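Local coordinates for protein glucokinase (Enterococcus faecalis, PDB 2QM1) that probably phosphorylates glucose with ATP as a ROK-family sugar kinase of the actin-like ATPase clan, and carries bound zinc and magnesium ions, at residues Gly258-Gly269 against Val295-Ala304; Asp5-Leu13 against Glu66-Pro76. One frame throughout, in Å; residues are numbered along the deposited sequence.

Contact 1 of 2, residues Gly258-Gly269 against Val295-Ala304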
ATOM      1  N   GLY B 258       1.552  -7.386  -2.748  1.00 35.48           N
ATOM      2  CA  GLY B 258       2.078  -7.340  -4.083  1.00 36.32           C
ATOM      3  C   GLY B 258       1.058  -6.841  -5.100  1.00 37.21           C
ATOM      4  O   GLY B 258       1.376  -5.975  -5.966  1.00 37.93           O
ATOM      5  N   ASN B 259      -0.166  -7.362  -5.010  1.00 35.92           N
ATOM      6  CA  ASN B 259      -1.255  -6.940  -5.891  1.00 36.16           C
ATOM      7  C   ASN B 259      -1.568  -5.437  -5.830  1.00 36.16           C
ATOM      8  O   ASN B 259      -1.980  -4.845  -6.804  1.00 37.52           O
ATOM      9  CB  ASN B 259      -2.518  -7.706  -5.567  1.00 35.30           C
ATOM     10  CG  ASN B 259      -2.424  -9.203  -5.909  1.00 35.20           C
ATOM     11  OD1 ASN B 259      -1.769  -9.603  -6.884  1.00 35.31           O
ATOM     12  ND2 ASN B 259      -3.047 -10.035  -5.077  1.00 34.47           N
ATOM     13  N   THR B 260      -1.403  -4.835  -4.678  1.00 36.30           N
ATOM     14  CA  THR B 260      -1.760  -3.418  -4.461  1.00 37.06           C
ATOM     15  C   THR B 260      -0.568  -2.490  -4.718  1.00 36.19           C
ATOM     16  O   THR B 260      -0.766  -1.358  -5.173  1.00 35.74           O
ATOM     17  CB  THR B 260      -2.111  -3.206  -2.989  1.00 37.62           C
ATOM     18  OG1 THR B 260      -3.263  -3.976  -2.688  1.00 42.81           O
ATOM     19  CG2 THR B 260      -2.384  -1.707  -2.671  1.00 39.84           C
ATOM     20  N   LEU B 261       0.634  -2.943  -4.353  1.00 35.30           N
ATOM     21  CA  LEU B 261       1.833  -2.083  -4.311  1.00 35.34           C
ATOM     22  C   LEU B 261       2.929  -2.480  -5.322  1.00 35.26           C
ATOM     23  O   LEU B 261       3.782  -1.666  -5.668  1.00 34.25           O
ATOM     24  CB  LEU B 261       2.428  -2.086  -2.908  1.00 34.73           C
ATOM     25  CG  LEU B 261       1.591  -1.342  -1.843  1.00 38.78           C
ATOM     26  CD1 LEU B 261       1.957  -1.661  -0.381  1.00 36.63           C
ATOM     27  CD2 LEU B 261       1.684   0.137  -2.138  1.00 37.08           C
ATOM     28  N   ASN B 262       2.916  -3.742  -5.752  1.00 33.90           N
ATOM     29  CA  ASN B 262       3.877  -4.221  -6.730  1.00 35.80           C
ATOM     30  C   ASN B 262       5.345  -3.863  -6.414  1.00 36.68           C
ATOM     31  O   ASN B 262       6.045  -3.369  -7.272  1.00 39.07           O
ATOM     32  CB  ASN B 262       3.542  -3.676  -8.131  1.00 35.59           C
ATOM     33  CG  ASN B 262       4.358  -4.373  -9.229  1.00 36.76           C
ATOM     34  OD1 ASN B 262       4.824  -5.530  -9.064  1.00 38.83           O
ATOM     35  ND2 ASN B 262       4.532  -3.701 -10.324  1.00 30.70           N
ATOM     36  N   PRO B 263       5.831  -4.134  -5.210  1.00 37.71           N
ATOM     37  CA  PRO B 263       7.191  -3.657  -4.869  1.00 38.22           C
ATOM     38  C   PRO B 263       8.239  -4.485  -5.579  1.00 38.14           C
ATOM     39  O   PRO B 263       7.945  -5.541  -6.085  1.00 38.25           O
ATOM     40  CB  PRO B 263       7.265  -3.907  -3.348  1.00 37.93           C
ATOM     41  CG  PRO B 263       6.443  -5.174  -3.195  1.00 38.50           C
ATOM     42  CD  PRO B 263       5.251  -4.954  -4.131  1.00 37.32           C
ATOM     43  N   ASP B 264       9.471  -4.021  -5.655  1.00 40.02           N
ATOM     44  CA  ASP B 264      10.488  -4.857  -6.326  1.00 41.02           C
ATOM     45  C   ASP B 264      10.663  -6.133  -5.495  1.00 40.53           C
ATOM     46  O   ASP B 264      10.820  -7.246  -6.019  1.00 38.14           O
ATOM     47  CB  ASP B 264      11.799  -4.125  -6.487  1.00 40.65           C
ATOM     48  CG  ASP B 264      12.906  -5.027  -7.031  1.00 44.74           C
ATOM     49  OD1 ASP B 264      13.946  -5.153  -6.347  1.00 47.03           O
ATOM     50  OD2 ASP B 264      12.727  -5.616  -8.121  1.00 43.49           O
ATOM     51  N   SER B 265      10.585  -5.958  -4.182  1.00 40.63           N
ATOM     52  CA  SER B 265      10.630  -7.101  -3.283  1.00 41.09           C
ATOM     53  C   SER B 265       9.838  -6.891  -1.972  1.00 39.92           C
ATOM     54  O   SER B 265       9.627  -5.761  -1.529  1.00 38.85           O
ATOM     55  CB  SER B 265      12.095  -7.460  -2.963  1.00 40.56           C
ATOM     56  OG  SER B 265      12.697  -6.498  -2.120  1.00 45.76           O
ATOM     57  N   VAL B 266       9.385  -8.011  -1.433  1.00 38.53           N
ATOM     58  CA  VAL B 266       8.942  -8.166  -0.030  1.00 39.43           C
ATOM     59  C   VAL B 266      10.064  -8.885   0.723  1.00 39.21           C
ATOM     60  O   VAL B 266      10.438 -10.014   0.387  1.00 39.50           O
ATOM     61  CB  VAL B 266       7.606  -8.946   0.015  1.00 38.76           C
ATOM     62  CG1 VAL B 266       7.120  -9.274   1.467  1.00 38.90           C
ATOM     63  CG2 VAL B 266       6.523  -8.146  -0.785  1.00 36.87           C
ATOM     64  N   VAL B 267      10.639  -8.200   1.705  1.00 39.06           N
ATOM     65  CA  VAL B 267      11.744  -8.760   2.510  1.00 38.34           C
ATOM     66  C   VAL B 267      11.214  -9.267   3.855  1.00 39.17           C
ATOM     67  O   VAL B 267      10.604  -8.504   4.596  1.00 37.45           O
ATOM     68  CB  VAL B 267      12.863  -7.705   2.731  1.00 40.12           C
ATOM     69  CG1 VAL B 267      14.033  -8.291   3.557  1.00 35.52           C
ATOM     70  CG2 VAL B 267      13.343  -7.159   1.370  1.00 37.57           C
ATOM     71  N   ILE B 268      11.433 -10.552   4.150  1.00 38.91           N
ATOM     72  CA  ILE B 268      11.036 -11.131   5.428  1.00 39.44           C
ATOM     73  C   ILE B 268      12.186 -11.167   6.454  1.00 40.53           C
ATOM     74  O   ILE B 268      13.225 -11.778   6.232  1.00 40.52           O
ATOM     75  CB  ILE B 268      10.460 -12.557   5.268  1.00 39.33           C
ATOM     76  CG1 ILE B 268       9.333 -12.637   4.213  1.00 39.25           C
ATOM     77  CG2 ILE B 268       9.960 -13.098   6.623  1.00 40.63           C
ATOM     78  CD1 ILE B 268       9.323 -14.022   3.510  1.00 41.04           C
ATOM     79  N   GLY B 269      11.985 -10.529   7.607  1.00 41.96           N
ATOM     80  CA  GLY B 269      13.047 -10.439   8.608  1.00 41.53           C
ATOM     81  C   GLY B 269      12.501 -10.852   9.968  1.00 43.55           C
ATOM     82  O   GLY B 269      11.366 -11.289  10.061  1.00 40.47           O
ATOM     83  N   VAL B 295       2.253  -9.188 -11.403  1.00 36.23           N
ATOM     84  CA  VAL B 295       2.889  -9.107 -10.097  1.00 35.67           C
ATOM     85  C   VAL B 295       3.729 -10.356  -9.816  1.00 36.05           C
ATOM     86  O   VAL B 295       4.824 -10.274  -9.268  1.00 35.31           O
ATOM     87  CB  VAL B 295       1.859  -8.824  -8.956  1.00 35.93           C
ATOM     88  CG1 VAL B 295       2.521  -9.028  -7.556  1.00 34.43           C
ATOM     89  CG2 VAL B 295       1.216  -7.393  -9.141  1.00 30.93           C
ATOM     90  N   ARG B 296       3.201 -11.507 -10.206  1.00 36.93           N
ATOM     91  CA  ARG B 296       3.904 -12.793 -10.069  1.00 39.18           C
ATOM     92  C   ARG B 296       5.276 -12.776 -10.704  1.00 38.37           C
ATOM     93  O   ARG B 296       6.210 -13.398 -10.210  1.00 37.90           O
ATOM     94  CB  ARG B 296       3.183 -13.866 -10.860  1.00 40.21           C
ATOM     95  CG  ARG B 296       1.882 -14.258 -10.353  1.00 45.73           C
ATOM     96  CD  ARG B 296       1.357 -15.206 -11.351  1.00 51.15           C
ATOM     97  NE  ARG B 296       1.060 -16.418 -10.672  1.00 50.09           N
ATOM     98  CZ  ARG B 296       1.239 -17.633 -11.149  1.00 40.38           C
ATOM     99  NH1 ARG B 296       1.757 -17.848 -12.330  1.00 42.35           N
ATOM    100  NH2 ARG B 296       0.911 -18.632 -10.366  1.00 43.13           N
ATOM    101  N   ASN B 297       5.361 -12.125 -11.852  1.00 38.40           N
ATOM    102  CA  ASN B 297       6.529 -12.215 -12.701  1.00 37.54           C
ATOM    103  C   ASN B 297       7.444 -11.063 -12.404  1.00 38.71           C
ATOM    104  O   ASN B 297       8.437 -10.857 -13.119  1.00 38.74           O
ATOM    105  CB  ASN B 297       6.105 -12.178 -14.155  1.00 36.80           C
ATOM    106  CG  ASN B 297       5.242 -13.401 -14.562  1.00 38.82           C
ATOM    107  OD1 ASN B 297       4.306 -13.291 -15.338  1.00 43.37           O
ATOM    108  ND2 ASN B 297       5.563 -14.532 -14.026  1.00 31.24           N
ATOM    109  N   SER B 298       7.118 -10.280 -11.379  1.00 37.76           N
ATOM    110  CA  SER B 298       7.985  -9.137 -11.066  1.00 37.67           C
ATOM    111  C   SER B 298       8.403  -9.006  -9.573  1.00 38.22           C
ATOM    112  O   SER B 298       9.592  -8.936  -9.286  1.00 38.08           O
ATOM    113  CB  SER B 298       7.388  -7.837 -11.622  1.00 37.81           C
ATOM    114  OG  SER B 298       6.075  -7.588 -11.124  1.00 36.22           O
ATOM    115  N   THR B 299       7.437  -9.032  -8.644  1.00 38.63           N
ATOM    116  CA  THR B 299       7.726  -8.888  -7.209  1.00 38.65           C
ATOM    117  C   THR B 299       8.392 -10.144  -6.633  1.00 38.71           C
ATOM    118  O   THR B 299       7.935 -11.270  -6.871  1.00 36.68           O
ATOM    119  CB  THR B 299       6.485  -8.473  -6.390  1.00 40.60           C
ATOM    120  OG1 THR B 299       5.989  -7.169  -6.842  1.00 39.79           O
ATOM    121  CG2 THR B 299       6.855  -8.393  -4.872  1.00 40.05           C
ATOM    122  N   LYS B 300       9.535  -9.945  -5.955  1.00 38.43           N
ATOM    123  CA  LYS B 300      10.309 -11.098  -5.455  1.00 40.65           C
ATOM    124  C   LYS B 300      10.177 -11.269  -3.954  1.00 39.99           C
ATOM    125  O   LYS B 300      10.136 -10.268  -3.222  1.00 40.61           O
ATOM    126  CB  LYS B 300      11.782 -10.960  -5.837  1.00 40.51           C
ATOM    127  CG  LYS B 300      11.976 -10.926  -7.377  1.00 42.28           C
ATOM    128  CD  LYS B 300      13.426 -10.656  -7.765  1.00 45.12           C
ATOM    129  CE  LYS B 300      13.711  -9.150  -7.824  1.00 50.71           C
ATOM    130  NZ  LYS B 300      14.574  -8.926  -9.026  1.00 54.77           N
ATOM    131  N   ILE B 301      10.097 -12.521  -3.505  1.00 38.74           N
ATOM    132  CA  ILE B 301      10.052 -12.821  -2.052  1.00 38.80           C
ATOM    133  C   ILE B 301      11.493 -13.109  -1.540  1.00 39.11           C
ATOM    134  O   ILE B 301      12.129 -14.078  -1.947  1.00 37.69           O
ATOM    135  CB  ILE B 301       9.076 -13.975  -1.700  1.00 38.38           C
ATOM    136  CG1 ILE B 301       7.621 -13.670  -2.149  1.00 35.29           C
ATOM    137  CG2 ILE B 301       9.095 -14.278  -0.191  1.00 39.28           C
ATOM    138  CD1 ILE B 301       7.093 -12.159  -1.788  1.00 30.20           C
ATOM    139  N   LYS B 302      11.981 -12.242  -0.656  1.00 39.98           N
ATOM    140  CA  LYS B 302      13.369 -12.276  -0.185  1.00 40.80           C
ATOM    141  C   LYS B 302      13.450 -12.474   1.337  1.00 40.78           C
ATOM    142  O   LYS B 302      12.466 -12.216   2.054  1.00 40.55           O
ATOM    143  CB  LYS B 302      14.093 -10.978  -0.602  1.00 41.73           C
ATOM    144  CG  LYS B 302      14.077 -10.696  -2.109  1.00 44.38           C
ATOM    145  CD  LYS B 302      15.163  -9.664  -2.415  1.00 51.21           C
ATOM    146  CE  LYS B 302      15.265  -9.406  -3.930  1.00 57.51           C
ATOM    147  NZ  LYS B 302      16.137  -8.195  -4.227  1.00 58.76           N
ATOM    148  N   LEU B 303      14.608 -12.973   1.814  1.00 41.14           N
ATOM    149  CA  LEU B 303      14.955 -12.983   3.234  1.00 40.24           C
ATOM    150  C   LEU B 303      15.770 -11.741   3.610  1.00 41.35           C
ATOM    151  O   LEU B 303      16.511 -11.197   2.771  1.00 40.78           O
ATOM    152  CB  LEU B 303      15.778 -14.197   3.555  1.00 41.40           C
ATOM    153  CG  LEU B 303      15.130 -15.564   3.511  1.00 39.76           C
ATOM    154  CD1 LEU B 303      16.278 -16.577   3.499  1.00 42.73           C
ATOM    155  CD2 LEU B 303      14.208 -15.756   4.718  1.00 43.38           C
ATOM    156  N   ALA B 304      15.628 -11.262   4.846  1.00 40.40           N
ATOM    157  CA  ALA B 304      16.416 -10.087   5.293  1.00 41.20           C
ATOM    158  C   ALA B 304      17.887 -10.495   5.308  1.00 42.90           C
ATOM    159  O   ALA B 304      18.189 -11.651   5.643  1.00 40.98           O
ATOM    160  CB  ALA B 304      16.017  -9.699   6.683  1.00 40.67           C
TER
HETATM  161  O   HOH W   1      15.951  -7.167  -6.495  1.00 43.91           O
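Two parallel strands, 265-269 and 300-303, form the edge pair of the second five-stranded sheet of this actin-like fold, their short axes 4.6 Å apart and inclined by 26°. Five backbone hydrogen bonds alternate along the pair; the two central ones, Lys302 N to Val266 O and Ile268 N to Lys302 O, are both 2.9 Å long and nearly straight at the hydrogen. Before the strands pair, Thr299 OG1 donates to Pro263 O over 2.7 Å, lying in the carbonyl plane. With OG1 beside its own backbone N (chi1 -61°), the methyl CG2 of Thr299 is left to lie 3.7 Å from Pro263 CG.

On the sheet face of Val266 and Ile268, Ile301 splits its contacts: CD1 reaches Val266 CB and CG2 meets Ile268 CD1, each at 3.7 Å. The other face is polar at its margin. Lys302, extended beyond CG, runs its CD past Ser265 CB, and its NZ is bridged to Asp264 by a water that donates to Asp264 OD1 at 2.8 Å; Ala130 O also accepts from this NZ.

Helix 277-289 packs on Ile301 and Thr299 through Phe287, while strand 137-142 continues the sheet beyond 265-269.

Contact 2 of 2, residues Asp5-Leu13 against Glu66-Pro76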
ATOM      1  N   ASP B   5      35.481  11.519   8.263  1.00 45.83           N
ATOM      2  CA  ASP B   5      35.374  11.770   9.704  1.00 43.64           C
ATOM      3  C   ASP B   5      33.937  11.921  10.192  1.00 41.97           C
ATOM      4  O   ASP B   5      33.681  11.848  11.388  1.00 41.65           O
ATOM      5  CB  ASP B   5      36.178  13.013  10.082  1.00 44.27           C
ATOM      6  CG  ASP B   5      37.687  12.814   9.878  1.00 47.17           C
ATOM      7  OD1 ASP B   5      38.196  11.759  10.292  1.00 51.21           O
ATOM      8  OD2 ASP B   5      38.358  13.677   9.282  1.00 51.06           O
ATOM      9  N   LYS B   6      33.004  12.161   9.276  1.00 40.38           N
ATOM     10  CA  LYS B   6      31.587  12.325   9.614  1.00 39.11           C
ATOM     11  C   LYS B   6      31.012  11.015  10.050  1.00 38.92           C
ATOM     12  O   LYS B   6      31.317   9.972   9.444  1.00 39.04           O
ATOM     13  CB  LYS B   6      30.768  12.766   8.410  1.00 38.44           C
ATOM     14  CG  LYS B   6      31.203  14.048   7.650  1.00 40.74           C
ATOM     15  CD  LYS B   6      31.729  15.134   8.512  1.00 41.74           C
ATOM     16  CE  LYS B   6      30.683  15.839   9.340  1.00 48.12           C
ATOM     17  NZ  LYS B   6      31.237  17.224   9.693  1.00 47.09           N
ATOM     18  N   LYS B   7      30.150  11.095  11.052  1.00 37.93           N
ATOM     19  CA  LYS B   7      29.493   9.960  11.697  1.00 38.02           C
ATOM     20  C   LYS B   7      27.995  10.237  11.886  1.00 38.36           C
ATOM     21  O   LYS B   7      27.555  11.396  11.961  1.00 34.90           O
ATOM     22  CB  LYS B   7      30.139   9.657  13.051  1.00 37.85           C
ATOM     23  CG  LYS B   7      31.683   9.325  13.001  1.00 38.24           C
ATOM     24  CD  LYS B   7      32.258   9.243  14.419  1.00 39.91           C
ATOM     25  CE  LYS B   7      33.797   8.933  14.455  1.00 42.04           C
ATOM     26  NZ  LYS B   7      34.563  10.030  13.782  1.00 40.61           N
ATOM     27  N   ILE B   8      27.218   9.159  11.895  1.00 37.85           N
ATOM     28  CA  ILE B   8      25.789   9.239  12.208  1.00 39.36           C
ATOM     29  C   ILE B   8      25.572   8.205  13.328  1.00 40.96           C
ATOM     30  O   ILE B   8      26.335   7.231  13.447  1.00 40.59           O
ATOM     31  CB  ILE B   8      24.890   8.979  10.950  1.00 39.02           C
ATOM     32  CG1 ILE B   8      25.232   7.616  10.355  1.00 37.76           C
ATOM     33  CG2 ILE B   8      25.123  10.055   9.880  1.00 39.21           C
ATOM     34  CD1 ILE B   8      24.692   7.414   9.010  1.00 37.65           C
ATOM     35  N   ILE B   9      24.604   8.496  14.190  1.00 40.62           N
ATOM     36  CA  ILE B   9      24.232   7.609  15.282  1.00 39.29           C
ATOM     37  C   ILE B   9      22.852   7.007  14.975  1.00 39.01           C
ATOM     38  O   ILE B   9      21.910   7.724  14.615  1.00 38.34           O
ATOM     39  CB  ILE B   9      24.211   8.370  16.647  1.00 38.60           C
ATOM     40  CG1 ILE B   9      25.620   8.827  17.039  1.00 38.50           C
ATOM     41  CG2 ILE B   9      23.572   7.449  17.778  1.00 40.75           C
ATOM     42  CD1 ILE B   9      25.692   9.931  18.127  1.00 36.19           C
ATOM     43  N   GLY B  10      22.732   5.693  15.126  1.00 38.64           N
ATOM     44  CA  GLY B  10      21.394   5.056  15.075  1.00 38.65           C
ATOM     45  C   GLY B  10      20.993   4.478  16.425  1.00 39.29           C
ATOM     46  O   GLY B  10      21.824   3.955  17.141  1.00 39.63           O
ATOM     47  N   ILE B  11      19.717   4.601  16.771  1.00 39.02           N
ATOM     48  CA  ILE B  11      19.184   4.067  18.022  1.00 38.56           C
ATOM     49  C   ILE B  11      18.062   3.121  17.652  1.00 39.62           C
ATOM     50  O   ILE B  11      17.157   3.478  16.880  1.00 39.95           O
ATOM     51  CB  ILE B  11      18.649   5.162  18.961  1.00 38.21           C
ATOM     52  CG1 ILE B  11      19.783   6.151  19.300  1.00 39.34           C
ATOM     53  CG2 ILE B  11      17.986   4.510  20.235  1.00 36.94           C
ATOM     54  CD1 ILE B  11      19.345   7.668  19.597  1.00 37.07           C
ATOM     55  N   ASP B  12      18.139   1.924  18.221  1.00 39.77           N
ATOM     56  CA  ASP B  12      17.111   0.924  18.075  1.00 40.48           C
ATOM     57  C   ASP B  12      16.461   0.659  19.459  1.00 40.58           C
ATOM     58  O   ASP B  12      16.927  -0.158  20.258  1.00 38.67           O
ATOM     59  CB  ASP B  12      17.725  -0.307  17.389  1.00 40.84           C
ATOM     60  CG  ASP B  12      16.754  -1.439  17.231  1.00 44.36           C
ATOM     61  OD1 ASP B  12      15.601  -1.275  17.663  1.00 46.87           O
ATOM     62  OD2 ASP B  12      17.161  -2.510  16.692  1.00 46.73           O
ATOM     63  N   LEU B  13      15.371   1.380  19.712  1.00 41.65           N
ATOM     64  CA  LEU B  13      14.664   1.359  21.000  1.00 42.14           C
ATOM     65  C   LEU B  13      13.659   0.209  21.011  1.00 43.91           C
ATOM     66  O   LEU B  13      12.642   0.278  20.313  1.00 43.97           O
ATOM     67  CB  LEU B  13      13.916   2.701  21.230  1.00 41.29           C
ATOM     68  CG  LEU B  13      12.891   2.743  22.386  1.00 39.70           C
ATOM     69  CD1 LEU B  13      13.509   2.371  23.745  1.00 42.92           C
ATOM     70  CD2 LEU B  13      12.042   4.073  22.523  1.00 42.09           C
ATOM     71  N   GLU B  66      31.094  17.463  16.740  1.00 49.95           N
ATOM     72  CA  GLU B  66      30.792  18.062  15.453  1.00 49.60           C
ATOM     73  C   GLU B  66      31.082  17.128  14.288  1.00 48.43           C
ATOM     74  O   GLU B  66      30.745  17.448  13.165  1.00 47.47           O
ATOM     75  CB  GLU B  66      31.594  19.339  15.283  1.00 50.39           C
ATOM     76  CG  GLU B  66      33.103  19.134  15.135  1.00 53.45           C
ATOM     77  CD  GLU B  66      33.890  19.129  16.441  1.00 57.24           C
ATOM     78  OE1 GLU B  66      35.133  19.209  16.339  1.00 59.33           O
ATOM     79  OE2 GLU B  66      33.308  19.048  17.553  1.00 57.48           O
ATOM     80  N   ASP B  67      31.730  15.996  14.549  1.00 47.29           N
ATOM     81  CA  ASP B  67      31.773  14.914  13.557  1.00 46.99           C
ATOM     82  C   ASP B  67      30.398  14.316  13.284  1.00 45.44           C
ATOM     83  O   ASP B  67      30.210  13.694  12.245  1.00 46.17           O
ATOM     84  CB  ASP B  67      32.660  13.752  13.997  1.00 47.87           C
ATOM     85  CG  ASP B  67      34.146  13.997  13.783  1.00 50.67           C
ATOM     86  OD1 ASP B  67      34.580  15.132  13.428  1.00 51.15           O
ATOM     87  OD2 ASP B  67      34.887  13.012  14.033  1.00 54.65           O
ATOM     88  N   PHE B  68      29.465  14.433  14.230  1.00 43.99           N
ATOM     89  CA  PHE B  68      28.158  13.766  14.109  1.00 42.77           C
ATOM     90  C   PHE B  68      27.229  14.571  13.214  1.00 41.55           C
ATOM     91  O   PHE B  68      26.960  15.749  13.512  1.00 40.41           O
ATOM     92  CB  PHE B  68      27.479  13.537  15.478  1.00 43.09           C
ATOM     93  CG  PHE B  68      28.181  12.507  16.344  1.00 44.43           C
ATOM     94  CD1 PHE B  68      28.867  12.899  17.465  1.00 42.74           C
ATOM     95  CD2 PHE B  68      28.166  11.157  16.012  1.00 42.75           C
ATOM     96  CE1 PHE B  68      29.531  11.974  18.240  1.00 45.36           C
ATOM     97  CE2 PHE B  68      28.814  10.232  16.804  1.00 42.71           C
ATOM     98  CZ  PHE B  68      29.484  10.638  17.916  1.00 43.85           C
ATOM     99  N   VAL B  69      26.769  13.949  12.117  1.00 39.23           N
ATOM    100  CA  VAL B  69      25.885  14.633  11.141  1.00 40.38           C
ATOM    101  C   VAL B  69      24.465  14.668  11.714  1.00 39.67           C
ATOM    102  O   VAL B  69      23.724  15.680  11.620  1.00 40.58           O
ATOM    103  CB  VAL B  69      25.933  13.928   9.751  1.00 40.90           C
ATOM    104  CG1 VAL B  69      24.774  14.394   8.835  1.00 43.09           C
ATOM    105  CG2 VAL B  69      27.312  14.104   9.104  1.00 38.90           C
ATOM    106  N   GLY B  70      24.105  13.566  12.346  1.00 38.29           N
ATOM    107  CA  GLY B  70      22.944  13.546  13.240  1.00 37.85           C
ATOM    108  C   GLY B  70      22.620  12.203  13.869  1.00 35.86           C
ATOM    109  O   GLY B  70      23.388  11.241  13.766  1.00 35.98           O
ATOM    110  N   ILE B  71      21.439  12.123  14.469  1.00 35.92           N
ATOM    111  CA  ILE B  71      20.974  10.893  15.193  1.00 35.36           C
ATOM    112  C   ILE B  71      19.643  10.477  14.596  1.00 37.08           C
ATOM    113  O   ILE B  71      18.713  11.300  14.494  1.00 38.49           O
ATOM    114  CB  ILE B  71      20.739  11.193  16.712  1.00 34.20           C
ATOM    115  CG1 ILE B  71      22.034  11.564  17.407  1.00 36.49           C
ATOM    116  CG2 ILE B  71      20.179   9.998  17.477  1.00 32.16           C
ATOM    117  CD1 ILE B  71      21.817  12.466  18.638  1.00 40.09           C
ATOM    118  N   GLY B  72      19.527   9.213  14.232  1.00 36.95           N
ATOM    119  CA  GLY B  72      18.240   8.638  13.880  1.00 37.03           C
ATOM    120  C   GLY B  72      17.791   7.596  14.907  1.00 36.62           C
ATOM    121  O   GLY B  72      18.598   6.850  15.440  1.00 34.99           O
HETATM  122  N   MSE B  73      16.496   7.552  15.185  1.00 36.13           N
HETATM  123  CA  MSE B  73      15.963   6.570  16.163  1.00 38.69           C
HETATM  124  C   MSE B  73      14.718   5.820  15.665  1.00 37.30           C
HETATM  125  O   MSE B  73      13.843   6.423  15.107  1.00 37.26           O
HETATM  126  CB  MSE B  73      15.664   7.278  17.508  1.00 36.67           C
HETATM  127  CG  MSE B  73      15.103   6.345  18.607  1.00 39.10           C
HETATM  128 SE   MSE B  73      14.927   7.408  20.221  0.70 46.27          SE
HETATM  129  CE  MSE B  73      13.254   6.649  20.869  1.00 47.45           C
ATOM    130  N   GLY B  74      14.667   4.508  15.864  1.00 37.41           N
ATOM    131  CA  GLY B  74      13.468   3.749  15.711  1.00 36.75           C
ATOM    132  C   GLY B  74      12.837   3.458  17.074  1.00 38.99           C
ATOM    133  O   GLY B  74      13.540   3.190  18.034  1.00 38.54           O
ATOM    134  N   THR B  75      11.509   3.543  17.146  1.00 39.14           N
ATOM    135  CA  THR B  75      10.775   3.385  18.394  1.00 40.60           C
ATOM    136  C   THR B  75       9.512   2.570  18.139  1.00 40.88           C
ATOM    137  O   THR B  75       8.893   2.689  17.070  1.00 39.70           O
ATOM    138  CB  THR B  75      10.341   4.750  18.984  1.00 38.81           C
ATOM    139  OG1 THR B  75       9.536   4.542  20.171  1.00 41.00           O
ATOM    140  CG2 THR B  75       9.530   5.516  17.970  1.00 41.00           C
ATOM    141  N   PRO B  76       9.100   1.783  19.133  1.00 42.39           N
ATOM    142  CA  PRO B  76       7.778   1.174  19.100  1.00 43.10           C
ATOM    143  C   PRO B  76       6.732   2.291  19.064  1.00 44.20           C
ATOM    144  O   PRO B  76       7.013   3.411  19.514  1.00 44.27           O
ATOM    145  CB  PRO B  76       7.698   0.434  20.436  1.00 42.91           C
ATOM    146  CG  PRO B  76       9.104   0.233  20.835  1.00 44.30           C
ATOM    147  CD  PRO B  76       9.807   1.456  20.379  1.00 42.69           C
TER
HETATM  148  O   HOH W   2      28.638  17.296  11.707  1.00 44.35           O
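Ile9 CD1 rests over one face of the Phe68 ring, 3.7 Å from its centroid and displaced toward the rim, which opens a tight apolar row along parallel strands 7-13 and 68-75. Their short axes diverge by only 15°. In the same row, Ile11 CD1 comes within 3.3 Å of Ile71 CG2, closer than usual carbon contact, and Ile11 CB packs on CG of the selenomethionine Met73. Bent at chi3 (142°), Met73 places its CE 3.3 Å from Leu13 CD2. Helix 46-60 packs against this side through Ile50, Ile54 and Ile58. The opposite face carries Ile8 and Asp12, with Gly10, Gly72 and Gly74 at intervening positions adding no side chain. Between the strands runs a backbone ladder that includes Gly72 N to Ile9 O at 2.8 Å.

The strand starts are more polar and partly open to solvent, with Asp5 and Glu66 exposed. Lys7 NZ forms a salt bridge with Asp67 OD2 (3.0 Å), meeting it on the anti side, 21° out of the carboxylate plane. A water donates to Glu66 O (2.6 Å) and binds Lys6 NZ weakly.

The ladder thus joins both parts. Apolar side chains reinforce the buried length; at the start the Lys7-Asp67 bridge adds to it, Asp5 O of the same segment helping to hold NZ (3.1 Å), whose charge probably favours an ionised Asp67.

Contact 2 (5-13 with 66-76) closes before contact 1 (258-269 with 295-304) opens, so the two lie in series along the chain. Their centres are 29 Å apart and their nearest atoms about 12 Å, with no touch. Each belongs to its own five-stranded mixed sheet, and both sheets have strand order 3-2-1-4-5. Contact 2 joins the first and fourth strands of its sheet; contact 1 joins the fourth and fifth of the other. This repeated topology is consistent with the two-domain plan of the actin-like ATPase clan. A bound magnesium ion lies about 10 Å from Gly74 and about 13 Å from Gly269; neither pair touches it, and Asn116, Asn119 and Gly148 bind it.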